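Side-chain contacts in FrpC operon protein (Neisseria meningitidis, PDB 5EDF), which probably acts as a partner of the iron-regulated RTX protein FrpC, which it binds, in a process thought to involve adhesion: residues Lys45-Thr50 with Asp54-Asn59; Lys84-Gln89 with Gly94-Asp99; Arg140-Pro143 with Tyr147-Glu150. All coordinates share one frame; numbering follows the deposited sequence. Where two conformers were deposited one is given.

Contact 1: residues Lys45-Thr50 with Asp54-Asn59; sequences KWLSDT and DAYSIN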
ATOM      1  N   LYS A  45      12.868 -14.296  14.517  1.00 22.00           N
ATOM      2  CA  LYS A  45      14.145 -13.681  14.156  1.00 21.17           C
ATOM      3  C   LYS A  45      13.854 -12.656  13.072  1.00 18.78           C
ATOM      4  O   LYS A  45      13.273 -12.983  12.035  1.00 19.91           O
ATOM      5  CB  LYS A  45      15.143 -14.707  13.655  1.00 22.36           C
ATOM      6  CG  LYS A  45      15.565 -15.715  14.727  1.00 27.37           C
ATOM      7  CD  LYS A  45      16.491 -16.768  14.147  1.00 30.87           C
ATOM      8  CE  LYS A  45      16.937 -17.782  15.209  1.00 43.83           C
ATOM      9  NZ  LYS A  45      15.817 -18.552  15.870  1.00 51.62           N
ATOM     10  N   TRP A  46      14.236 -11.410  13.315  1.00 15.29           N
ATOM     11  CA  TRP A  46      13.865 -10.304  12.455  1.00 15.03           C
ATOM     12  C   TRP A  46      15.099  -9.692  11.838  1.00 13.36           C
ATOM     13  O   TRP A  46      16.146  -9.591  12.490  1.00 14.30           O
ATOM     14  CB  TRP A  46      13.069  -9.249  13.244  1.00 15.04           C
ATOM     15  CG  TRP A  46      11.657  -9.680  13.520  1.00 14.19           C
ATOM     16  CD1 TRP A  46      11.266 -10.708  14.286  1.00 16.06           C
ATOM     17  CD2 TRP A  46      10.454  -9.090  12.979  1.00 13.87           C
ATOM     18  NE1 TRP A  46       9.879 -10.833  14.282  1.00 15.88           N
ATOM     19  CE2 TRP A  46       9.374  -9.846  13.474  1.00 13.36           C
ATOM     20  CE3 TRP A  46      10.192  -8.026  12.108  1.00 13.51           C
ATOM     21  CZ2 TRP A  46       8.054  -9.566  13.120  1.00 14.51           C
ATOM     22  CZ3 TRP A  46       8.851  -7.748  11.790  1.00 13.31           C
ATOM     23  CH2 TRP A  46       7.844  -8.503  12.291  1.00 13.30           C
ATOM     24  N   LEU A  47      14.951  -9.265  10.606  1.00 13.56           N
ATOM     25  CA  LEU A  47      16.009  -8.617   9.833  1.00 12.64           C
ATOM     26  C   LEU A  47      16.690  -7.571  10.688  1.00 14.06           C
ATOM     27  O   LEU A  47      16.034  -6.777  11.375  1.00 14.47           O
ATOM     28  CB  LEU A  47      15.454  -7.912   8.583  1.00 13.95           C
ATOM     29  CG  LEU A  47      16.479  -7.450   7.549  1.00 12.07           C
ATOM     30  CD1 LEU A  47      17.126  -8.646   6.888  1.00 15.48           C
ATOM     31  CD2 LEU A  47      15.800  -6.580   6.512  1.00 14.74           C
ATOM     32  N   SER A  48      18.022  -7.541  10.606  1.00 14.64           N
ATOM     33  CA  SER A  48      18.814  -6.554  11.309  1.00 16.15           C
ATOM     34  C   SER A  48      19.869  -5.952  10.405  1.00 15.07           C
ATOM     35  O   SER A  48      20.325  -6.602   9.472  1.00 16.67           O
ATOM     36  CB  SER A  48      19.521  -7.219  12.491  1.00 17.14           C
ATOM     37  OG  SER A  48      20.248  -8.394  12.132  1.00 17.85           O
ATOM     38  N   ASP A  49      20.297  -4.728  10.697  1.00 14.92           N
ATOM     39  CA  ASP A  49      21.523  -4.186  10.089  1.00 14.76           C
ATOM     40  C   ASP A  49      22.661  -5.208  10.341  1.00 15.98           C
ATOM     41  O   ASP A  49      22.793  -5.780  11.425  1.00 18.02           O
ATOM     42  CB  ASP A  49      21.862  -2.848  10.733  1.00 14.90           C
ATOM     43  CG  ASP A  49      20.855  -1.761  10.435  1.00 16.34           C
ATOM     44  OD1 ASP A  49      20.293  -1.738   9.324  1.00 17.28           O
ATOM     45  OD2 ASP A  49      20.686  -0.879  11.288  1.00 18.72           O
ATOM     46  N   THR A  50      23.483  -5.432   9.325  1.00 14.09           N
ATOM     47  CA  THR A  50      24.571  -6.391   9.414  1.00 14.16           C
ATOM     48  C   THR A  50      25.894  -5.667   9.703  1.00 13.63           C
ATOM     49  O   THR A  50      26.243  -4.739   8.982  1.00 16.44           O
ATOM     50  CB  THR A  50      24.729  -7.151   8.117  1.00 18.32           C
ATOM     51  OG1 THR A  50      23.508  -7.892   7.861  1.00 19.83           O
ATOM     52  CG2 THR A  50      25.911  -8.119   8.178  1.00 22.28           C
ATOM     53  N   ASP A  54      27.135  -0.950   5.523  1.00 24.20           N
ATOM     54  CA  ASP A  54      26.503   0.314   5.813  1.00 26.83           C
ATOM     55  C   ASP A  54      24.979   0.243   5.621  1.00 24.54           C
ATOM     56  O   ASP A  54      24.214   0.885   6.329  1.00 27.02           O
ATOM     57  CB  ASP A  54      27.128   1.422   4.922  1.00 34.92           C
ATOM     58  CG  ASP A  54      28.685   1.548   5.069  1.00 37.44           C
ATOM     59  OD1 ASP A  54      29.367   0.735   5.754  1.00 38.90           O
ATOM     60  OD2 ASP A  54      29.260   2.475   4.444  1.00 42.38           O
ATOM     61  N   ALA A  55      24.518  -0.575   4.671  1.00 21.59           N
ATOM     62  CA  ALA A  55      23.107  -0.671   4.329  1.00 18.82           C
ATOM     63  C   ALA A  55      22.884  -1.918   3.495  1.00 19.34           C
ATOM     64  O   ALA A  55      23.832  -2.454   2.911  1.00 21.67           O
ATOM     65  CB  ALA A  55      22.696   0.560   3.535  1.00 21.64           C
ATOM     66  N   TYR A  56      21.629  -2.364   3.422  1.00 17.14           N
ATOM     67  CA  TYR A  56      21.216  -3.359   2.416  1.00 17.68           C
ATOM     68  C   TYR A  56      20.981  -2.644   1.079  1.00 16.19           C
ATOM     69  O   TYR A  56      20.079  -1.822   0.973  1.00 17.51           O
ATOM     70  CB  TYR A  56      19.945  -4.083   2.839  1.00 16.94           C
ATOM     71  CG  TYR A  56      20.143  -5.060   3.945  1.00 16.09           C
ATOM     72  CD1 TYR A  56      20.730  -6.286   3.731  1.00 22.63           C
ATOM     73  CD2 TYR A  56      19.709  -4.769   5.215  1.00 16.01           C
ATOM     74  CE1 TYR A  56      20.920  -7.191   4.783  1.00 19.92           C
ATOM     75  CE2 TYR A  56      19.894  -5.666   6.270  1.00 17.38           C
ATOM     76  CZ  TYR A  56      20.473  -6.869   6.037  1.00 17.87           C
ATOM     77  OH  TYR A  56      20.616  -7.753   7.067  1.00 17.30           O
ATOM     78  N   SER A  57      21.784  -2.982   0.074  1.00 17.74           N
ATOM     79  CA  SER A  57      21.631  -2.445  -1.286  1.00 18.92           C
ATOM     80  C   SER A  57      20.555  -3.225  -2.009  1.00 20.01           C
ATOM     81  O   SER A  57      20.678  -4.434  -2.197  1.00 23.50           O
ATOM     82  CB  SER A  57      22.946  -2.562  -2.053  1.00 21.73           C
ATOM     83  OG  SER A  57      23.954  -1.758  -1.489  1.00 25.17           O
ATOM     84  N   ILE A  58      19.455  -2.568  -2.369  1.00 17.06           N
ATOM     85  CA  ILE A  58      18.288  -3.261  -2.916  1.00 18.53           C
ATOM     86  C   ILE A  58      17.714  -2.478  -4.092  1.00 15.93           C
ATOM     87  O   ILE A  58      18.119  -1.343  -4.330  1.00 18.64           O
ATOM     88  CB  ILE A  58      17.206  -3.452  -1.833  1.00 18.22           C
ATOM     89  CG1 ILE A  58      16.848  -2.133  -1.124  1.00 24.88           C
ATOM     90  CG2 ILE A  58      17.721  -4.330  -0.701  1.00 20.40           C
ATOM     91  CD1 ILE A  58      16.190  -1.191  -1.894  1.00 30.26           C
ATOM     92  N   ASN A  59      16.862  -3.120  -4.866  1.00 16.89           N
ATOM     93  CA  ASN A  59      16.059  -2.467  -5.900  1.00 17.26           C
ATOM     94  C   ASN A  59      14.630  -2.216  -5.468  1.00 15.84           C
ATOM     95  O   ASN A  59      13.962  -1.376  -6.044  1.00 15.91           O
ATOM     96  CB  ASN A  59      16.016  -3.333  -7.179  1.00 21.43           C
ATOM     97  CG  ASN A  59      17.382  -3.587  -7.772  1.00 29.59           C
ATOM     98  OD1 ASN A  59      17.653  -4.681  -8.259  1.00 39.25           O
ATOM     99  ND2 ASN A  59      18.237  -2.582  -7.744  1.00 27.33           N
TER
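The phenol ring of Tyr56 meets the carbonyl oxygen of Ser48 at its edge, close to the ring plane, while Leu47, Asp49 and Thr50 approach obliquely. The hydroxyl at that edge donates a hydrogen bond: Tyr56 OH lies 2.7 Å from Ser48 O, and the C=O...donor angle of 162° places the donor nearly in line with the carbonyl. A chi1 of -73° puts CG of Tyr56 beside its backbone N and sends the ring toward the 45-50 backbone, where the hydroxyl meets that oxygen. Leu47 and Tyr56 run past each other in opposite directions, Leu47 CD1 packing against the hydroxyl end of the ring, 3.6 Å from Tyr56 OH. Thr50 instead crosses the tyrosine at about a right angle, its OG1 3.0 Å from Tyr56 OH. The threonine oxygen has its hydrogen bonds with Ser5 OG and Gln3 O, and Ser5 N bonds to Tyr56 OH, so the N-terminal residues complete this polar cluster. The phenol oxygen thus serves both as donor, to Ser48 O, and as acceptor, from Ser5 N, which satisfies a buried polar group and probably fixes the ring's tilt where residues 47-50 meet the small mixed sheet.

Contact 2: residues Lys84-Gln89 with Gly94-Asp99; sequences KAHFIQ and GLDSVD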
ATOM      1  N   LYS A  84      -0.129  -9.085  16.485  1.00 13.41           N
ATOM      2  CA  LYS A  84       0.756 -10.119  15.948  1.00 13.73           C
ATOM      3  C   LYS A  84       0.039 -11.333  15.328  1.00 13.81           C
ATOM      4  O   LYS A  84       0.550 -11.908  14.371  1.00 16.20           O
ATOM      5  CB  LYS A  84       1.771 -10.598  16.987  1.00 16.57           C
ATOM      6  CG  LYS A  84       1.204 -11.219  18.229  1.00 21.44           C
ATOM      7  CD  LYS A  84       2.313 -11.821  19.151  1.00 20.48           C
ATOM      8  CE  LYS A  84       2.953 -13.128  18.592  1.00 22.73           C
ATOM      9  NZ  LYS A  84       3.982 -13.788  19.534  1.00 27.89           N
ATOM     10  N   ALA A  85      -1.085 -11.772  15.902  1.00 14.73           N
ATOM     11  CA  ALA A  85      -1.755 -12.942  15.353  1.00 16.61           C
ATOM     12  C   ALA A  85      -2.185 -12.740  13.909  1.00 16.22           C
ATOM     13  O   ALA A  85      -2.215 -13.699  13.134  1.00 15.97           O
ATOM     14  CB  ALA A  85      -2.941 -13.331  16.211  1.00 18.47           C
ATOM     15  N   HIS A  86      -2.465 -11.489  13.541  1.00 14.69           N
ATOM     16  CA  HIS A  86      -2.813 -11.173  12.158  1.00 15.10           C
ATOM     17  C   HIS A  86      -1.617 -11.365  11.238  1.00 14.09           C
ATOM     18  O   HIS A  86      -1.745 -11.885  10.112  1.00 15.14           O
ATOM     19  CB  HIS A  86      -3.396  -9.780  12.045  1.00 14.46           C
ATOM     20  CG  HIS A  86      -4.678  -9.628  12.794  1.00 16.42           C
ATOM     21  ND1 HIS A  86      -5.888 -10.050  12.275  1.00 17.17           N
ATOM     22  CD2 HIS A  86      -4.948  -9.163  14.040  1.00 18.50           C
ATOM     23  CE1 HIS A  86      -6.841  -9.839  13.169  1.00 17.65           C
ATOM     24  NE2 HIS A  86      -6.300  -9.299  14.246  1.00 20.49           N
ATOM     25  N   PHE A  87      -0.431 -10.935  11.699  1.00 14.36           N
ATOM     26  CA  PHE A  87       0.810 -11.179  10.954  1.00 14.43           C
ATOM     27  C   PHE A  87       1.187 -12.647  10.868  1.00 15.05           C
ATOM     28  O   PHE A  87       1.686 -13.094   9.832  1.00 16.87           O
ATOM     29  CB  PHE A  87       1.969 -10.376  11.540  1.00 13.72           C
ATOM     30  CG  PHE A  87       1.941  -8.927  11.169  1.00 12.35           C
ATOM     31  CD1 PHE A  87       2.483  -8.520   9.966  1.00 12.72           C
ATOM     32  CD2 PHE A  87       1.385  -7.949  11.996  1.00 11.45           C
ATOM     33  CE1 PHE A  87       2.495  -7.186   9.606  1.00 12.50           C
ATOM     34  CE2 PHE A  87       1.377  -6.606  11.615  1.00 13.23           C
ATOM     35  CZ  PHE A  87       1.916  -6.217  10.456  1.00 12.24           C
ATOM     36  N   ILE A  88       0.959 -13.414  11.932  0.50 14.92           N
ATOM     37  CA  ILE A  88       1.270 -14.841  11.886  0.50 15.39           C
ATOM     38  C   ILE A  88       0.409 -15.542  10.832  0.50 16.83           C
ATOM     39  O   ILE A  88       0.902 -16.353  10.061  0.50 18.17           O
ATOM     40  CB  ILE A  88       1.073 -15.504  13.259  0.50 15.67           C
ATOM     41  CG1 ILE A  88       2.188 -15.039  14.187  0.50 18.98           C
ATOM     42  CG2 ILE A  88       1.071 -17.010  13.127  0.50 16.09           C
ATOM     43  CD1 ILE A  88       1.956 -15.297  15.611  0.50 16.82           C
ATOM     44  N   GLN A  89      -0.882 -15.241  10.806  1.00 15.22           N
ATOM     45  CA  GLN A  89      -1.746 -15.757   9.770  1.00 16.01           C
ATOM     46  C   GLN A  89      -1.277 -15.352   8.365  1.00 16.28           C
ATOM     47  O   GLN A  89      -1.222 -16.155   7.435  1.00 18.50           O
ATOM     48  CB  GLN A  89      -3.189 -15.332  10.037  1.00 16.00           C
ATOM     49  CG  GLN A  89      -4.194 -15.858   9.014  1.00 17.52           C
ATOM     50  CD  GLN A  89      -4.412 -17.333   9.136  1.00 17.83           C
ATOM     51  OE1 GLN A  89      -4.958 -17.798  10.142  1.00 21.78           O
ATOM     52  NE2 GLN A  89      -3.993 -18.092   8.114  1.00 25.06           N
ATOM     53  N   GLY A  94      -1.080 -15.710   3.704  1.00 24.41           N
ATOM     54  CA  GLY A  94      -1.471 -14.404   3.186  1.00 25.09           C
ATOM     55  C   GLY A  94      -2.866 -13.912   3.549  1.00 26.28           C
ATOM     56  O   GLY A  94      -3.189 -12.754   3.250  1.00 28.57           O
ATOM     57  N   LEU A  95      -3.665 -14.737   4.229  1.00 26.67           N
ATOM     58  CA  LEU A  95      -5.115 -14.513   4.360  1.00 25.27           C
ATOM     59  C   LEU A  95      -5.495 -13.818   5.676  1.00 23.12           C
ATOM     60  O   LEU A  95      -6.125 -14.380   6.563  1.00 23.21           O
ATOM     61  CB  LEU A  95      -5.899 -15.800   4.155  1.00 30.18           C
ATOM     62  CG  LEU A  95      -5.709 -16.495   2.800  1.00 29.94           C
ATOM     63  CD1 LEU A  95      -6.664 -17.654   2.724  1.00 33.01           C
ATOM     64  CD2 LEU A  95      -5.902 -15.548   1.589  1.00 34.16           C
ATOM     65  N   ASP A  96      -5.069 -12.573   5.775  1.00 19.55           N
ATOM     66  CA  ASP A  96      -5.417 -11.723   6.906  1.00 16.91           C
ATOM     67  C   ASP A  96      -5.323 -10.269   6.434  1.00 16.52           C
ATOM     68  O   ASP A  96      -4.993 -10.024   5.258  1.00 18.45           O
ATOM     69  CB  ASP A  96      -4.532 -12.021   8.133  1.00 18.07           C
ATOM     70  CG  ASP A  96      -5.266 -11.835   9.463  1.00 19.38           C
ATOM     71  OD1 ASP A  96      -5.880 -10.781   9.680  1.00 21.34           O
ATOM     72  OD2 ASP A  96      -5.282 -12.770  10.301  1.00 20.06           O
ATOM     73  N   SER A  97      -5.666  -9.329   7.320  1.00 16.50           N
ATOM     74  CA  SER A  97      -5.774  -7.906   6.978  0.50 16.02           C
ATOM     75  C   SER A  97      -4.423  -7.234   7.059  1.00 14.15           C
ATOM     76  O   SER A  97      -4.204  -6.322   7.849  1.00 14.57           O
ATOM     77  CB  SER A  97      -6.777  -7.197   7.886  0.50 19.21           C
ATOM     78  OG  SER A  97      -6.388  -7.288   9.235  0.50 24.47           O
ATOM     79  N   VAL A  98      -3.503  -7.734   6.241  1.00 13.94           N
ATOM     80  CA  VAL A  98      -2.156  -7.221   6.153  1.00 12.61           C
ATOM     81  C   VAL A  98      -1.879  -6.959   4.677  1.00 12.63           C
ATOM     82  O   VAL A  98      -1.933  -7.882   3.844  1.00 13.93           O
ATOM     83  CB  VAL A  98      -1.133  -8.199   6.755  1.00 12.48           C
ATOM     84  CG1 VAL A  98       0.284  -7.695   6.503  1.00 13.46           C
ATOM     85  CG2 VAL A  98      -1.395  -8.433   8.277  1.00 14.97           C
ATOM     86  N   ASP A  99      -1.555  -5.699   4.381  1.00 11.00           N
ATOM     87  CA  ASP A  99      -1.290  -5.259   3.016  1.00 11.03           C
ATOM     88  C   ASP A  99       0.214  -5.131   2.775  1.00 11.04           C
ATOM     89  O   ASP A  99       0.971  -4.768   3.684  1.00 12.15           O
ATOM     90  CB  ASP A  99      -1.955  -3.900   2.768  1.00 11.09           C
ATOM     91  CG  ASP A  99      -3.448  -3.933   2.854  1.00 11.69           C
ATOM     92  OD1 ASP A  99      -4.068  -4.962   2.544  1.00 13.88           O
ATOM     93  OD2 ASP A  99      -4.038  -2.871   3.216  1.00 12.27           O
TER
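Hydrogen bonding centres on His86 and Asp96, whose side chains cross at about a right angle, imidazole and carboxylate planes nearly perpendicular. His86 ND1 donates to Asp96 OD1 over 2.7 Å with an N-H...acceptor angle of 162°. The oxygen lies nearly in the imidazole plane, yet the nitrogen meets it on the syn side, 32° out of the carboxylate plane. On its anti lone pair the same oxygen accepts Ser97 N at 2.8 Å, so two N-H groups grip OD1 and restrain the carboxylate's rotation. Van der Waals packing adds Gln89: its CB comes within 3.3 Å of Asp96 OD2 and its CG, anti to the backbone N, lies 3.5 Å from Leu95 O, while its amide NE2 bonds to Asp93. Apolar contact is supplied by Val98. CG2 sits over one face of the Phe87 ring, 4.3 Å from the centroid and 11° off the normal, a CH-pi contact; CG1 touches Phe87 CE1 at 3.8 Å. The contact ties helix 84-93 to the start of strand 98-105 across the turn opened by Gly94. Strand 61-70 contributes Tyr66, which stacks on His86 and touches Phe87, and its Tyr67 and Val65 make backbone bonds with Ser97 and Asp99 respectively.

Contact 3: residues Arg140-Pro143 with Tyr147-Glu150; sequences RHIP and YFHE
Arg140-Pro143 and Tyr147-Glu150 face each other in the connection from strand 133-138 to strand 150-155, the second segment running into the latter, with Ile142 and Phe148 as the closest CA pair at 7.2 Å. They do not pair as strands, and no direct hydrogen bond crosses between them; a water lies between the carbonyls, 2.7 Å from Arg140 O and 2.8 Å from Phe148 O. Its bonding to both at once is not certain, because more acceptors surround it than it has protons. The side-chain contact is a methyl over a ring. Ile142 CD1 stands over one face of Phe148, 3.9 Å from the centroid and 25° off the normal, and its closest ring atom is Phe148 CG at 3.5 Å. An extended isoleucine chain, chi2 178°, carries CD1 out to that position, and the two side chains cross at about a right angle. Glu150 CG lies against the opposite face, 4.0 Å above the plane and also offset toward the rim. Arg140's guanidinium makes a salt bridge to Asp138 and Glu150 OE1 pairs with Arg166. Cohesion here therefore rests on CH-pi and dispersion contacts with a hydration site alongside, the neighbouring charges being paired with residues of nearby strands.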
ATOM      1  N   ARG A 140     -19.844   2.097 -17.811  1.00 17.42           N
ATOM      2  CA  ARG A 140     -20.116   1.673 -19.171  1.00 17.73           C
ATOM      3  C   ARG A 140     -20.839   0.340 -19.211  1.00 18.67           C
ATOM      4  O   ARG A 140     -20.672  -0.524 -18.351  1.00 20.37           O
ATOM      5  CB  ARG A 140     -18.856   1.631 -20.014  1.00 16.04           C
ATOM      6  CG  ARG A 140     -18.260   2.978 -20.236  1.00 16.07           C
ATOM      7  CD  ARG A 140     -16.911   2.852 -20.920  1.00 17.49           C
ATOM      8  NE  ARG A 140     -15.917   2.200 -20.068  1.00 15.39           N
ATOM      9  CZ  ARG A 140     -14.723   1.806 -20.479  1.00 17.07           C
ATOM     10  NH1 ARG A 140     -14.344   1.952 -21.731  1.00 16.83           N
ATOM     11  NH2 ARG A 140     -13.912   1.226 -19.605  1.00 16.42           N
ATOM     12  N   HIS A 141     -21.646   0.173 -20.250  1.00 21.40           N
ATOM     13  CA  HIS A 141     -22.546  -0.958 -20.363  1.00 24.69           C
ATOM     14  C   HIS A 141     -21.893  -2.176 -20.999  1.00 27.80           C
ATOM     15  O   HIS A 141     -21.290  -2.099 -22.082  1.00 27.71           O
ATOM     16  CB  HIS A 141     -23.798  -0.535 -21.153  1.00 30.25           C
ATOM     17  CG  HIS A 141     -24.714   0.354 -20.373  1.00 37.16           C
ATOM     18  ND1 HIS A 141     -25.863  -0.110 -19.769  1.00 47.95           N
ATOM     19  CD2 HIS A 141     -24.632   1.672 -20.071  1.00 43.29           C
ATOM     20  CE1 HIS A 141     -26.459   0.886 -19.136  1.00 50.80           C
ATOM     21  NE2 HIS A 141     -25.731   1.978 -19.302  1.00 45.75           N
ATOM     22  N   ILE A 142     -22.048  -3.307 -20.316  1.00 23.00           N
ATOM     23  CA  ILE A 142     -21.656  -4.627 -20.829  1.00 28.15           C
ATOM     24  C   ILE A 142     -22.880  -5.526 -20.681  1.00 30.92           C
ATOM     25  O   ILE A 142     -23.281  -5.827 -19.555  1.00 33.57           O
ATOM     26  CB  ILE A 142     -20.477  -5.247 -20.031  1.00 27.75           C
ATOM     27  CG1 ILE A 142     -19.314  -4.250 -19.915  1.00 26.88           C
ATOM     28  CG2 ILE A 142     -20.000  -6.554 -20.707  1.00 29.80           C
ATOM     29  CD1 ILE A 142     -18.147  -4.776 -19.093  1.00 26.07           C
ATOM     30  N   PRO A 143     -23.497  -5.929 -21.805  1.00 35.47           N
ATOM     31  CA  PRO A 143     -24.749  -6.691 -21.724  1.00 40.89           C
ATOM     32  C   PRO A 143     -24.665  -7.913 -20.795  1.00 41.38           C
ATOM     33  O   PRO A 143     -25.569  -8.134 -19.982  1.00 46.12           O
ATOM     34  CB  PRO A 143     -24.995  -7.115 -23.174  1.00 41.53           C
ATOM     35  CG  PRO A 143     -24.290  -6.086 -24.009  1.00 37.49           C
ATOM     36  CD  PRO A 143     -23.138  -5.569 -23.192  1.00 35.47           C
ATOM     37  N   TYR A 147     -22.725  -5.936 -13.528  1.00 31.39           N
ATOM     38  CA  TYR A 147     -22.037  -5.567 -12.292  1.00 29.84           C
ATOM     39  C   TYR A 147     -20.787  -4.723 -12.527  1.00 27.49           C
ATOM     40  O   TYR A 147     -20.198  -4.203 -11.571  1.00 25.97           O
ATOM     41  CB  TYR A 147     -21.693  -6.834 -11.522  1.00 29.73           C
ATOM     42  CG  TYR A 147     -22.909  -7.697 -11.297  1.00 38.58           C
ATOM     43  CD1 TYR A 147     -23.950  -7.256 -10.484  1.00 40.63           C
ATOM     44  CD2 TYR A 147     -23.043  -8.924 -11.933  1.00 41.44           C
ATOM     45  CE1 TYR A 147     -25.086  -8.027 -10.285  1.00 50.99           C
ATOM     46  CE2 TYR A 147     -24.184  -9.716 -11.746  1.00 44.52           C
ATOM     47  CZ  TYR A 147     -25.201  -9.257 -10.912  1.00 53.73           C
ATOM     48  OH  TYR A 147     -26.344  -9.998 -10.688  1.00 58.61           O
ATOM     49  N   PHE A 148     -20.396  -4.540 -13.790  1.00 24.22           N
ATOM     50  CA  PHE A 148     -19.235  -3.725 -14.110  1.00 22.56           C
ATOM     51  C   PHE A 148     -19.369  -2.297 -13.527  1.00 19.94           C
ATOM     52  O   PHE A 148     -20.298  -1.569 -13.831  1.00 23.09           O
ATOM     53  CB  PHE A 148     -19.072  -3.664 -15.615  1.00 20.83           C
ATOM     54  CG  PHE A 148     -17.829  -2.997 -16.059  1.00 21.25           C
ATOM     55  CD1 PHE A 148     -16.615  -3.636 -15.946  1.00 20.42           C
ATOM     56  CD2 PHE A 148     -17.865  -1.727 -16.581  1.00 18.94           C
ATOM     57  CE1 PHE A 148     -15.447  -3.015 -16.364  1.00 20.46           C
ATOM     58  CE2 PHE A 148     -16.730  -1.120 -17.002  1.00 18.94           C
ATOM     59  CZ  PHE A 148     -15.509  -1.741 -16.876  1.00 21.19           C
ATOM     60  N   HIS A 149     -18.413  -1.902 -12.694  1.00 18.31           N
ATOM     61  CA  HIS A 149     -18.458  -0.641 -11.999  1.00 18.48           C
ATOM     62  C   HIS A 149     -17.075  -0.361 -11.413  1.00 16.53           C
ATOM     63  O   HIS A 149     -16.623  -1.118 -10.568  1.00 18.74           O
ATOM     64  CB  HIS A 149     -19.479  -0.714 -10.855  1.00 21.32           C
ATOM     65  CG  HIS A 149     -19.941   0.622 -10.372  1.00 19.69           C
ATOM     66  ND1 HIS A 149     -20.737   0.767  -9.254  1.00 30.35           N
ATOM     67  CD2 HIS A 149     -19.764   1.866 -10.871  1.00 22.95           C
ATOM     68  CE1 HIS A 149     -21.019   2.047  -9.084  1.00 33.35           C
ATOM     69  NE2 HIS A 149     -20.437   2.736 -10.048  1.00 28.52           N
ATOM     70  N   GLU A 150     -16.450   0.715 -11.848  1.00 15.65           N
ATOM     71  CA  GLU A 150     -15.087   1.034 -11.412  1.00 13.89           C
ATOM     72  C   GLU A 150     -15.003   2.514 -11.126  1.00 13.73           C
ATOM     73  O   GLU A 150     -15.739   3.327 -11.721  1.00 16.84           O
ATOM     74  CB  GLU A 150     -14.062   0.597 -12.449  1.00 15.40           C
ATOM     75  CG  GLU A 150     -14.470  -0.745 -13.066  1.00 21.59           C
ATOM     76  CD  GLU A 150     -13.342  -1.574 -13.618  1.00 22.60           C
ATOM     77  OE1 GLU A 150     -12.388  -0.990 -14.166  1.00 23.29           O
ATOM     78  OE2 GLU A 150     -13.447  -2.822 -13.518  1.00 23.46           O
TER
HETATM   79  O   HOH W   1     -21.862  -1.261 -16.091  1.00 25.08           O

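The three contacts follow one another along the chain and none touches another. Contacts 1 and 2 are the nearest pair, their centres about 23 Å apart and their nearest atoms about 6 Å; Tyr79 links their surroundings, meeting Trp46 edge-to-face and the ring of Phe87. Contact 3 lies about 46 Å from contact 1 between centres, on the opposite side of the chain's centre, and about 33 Å from contact 2. The nine-stranded antiparallel sheet connects the latter two through 98-105 and 150-155. Its strand 161-167 carries Ile162 of the azide pocket, completed by Leu110, Ser111 and Met114. At contact 1, pentaethylene glycol, probably from the crystallisation liquor, lies about 4 Å from Tyr56's side chain, and a sodium ion about 8 Å from Leu47's.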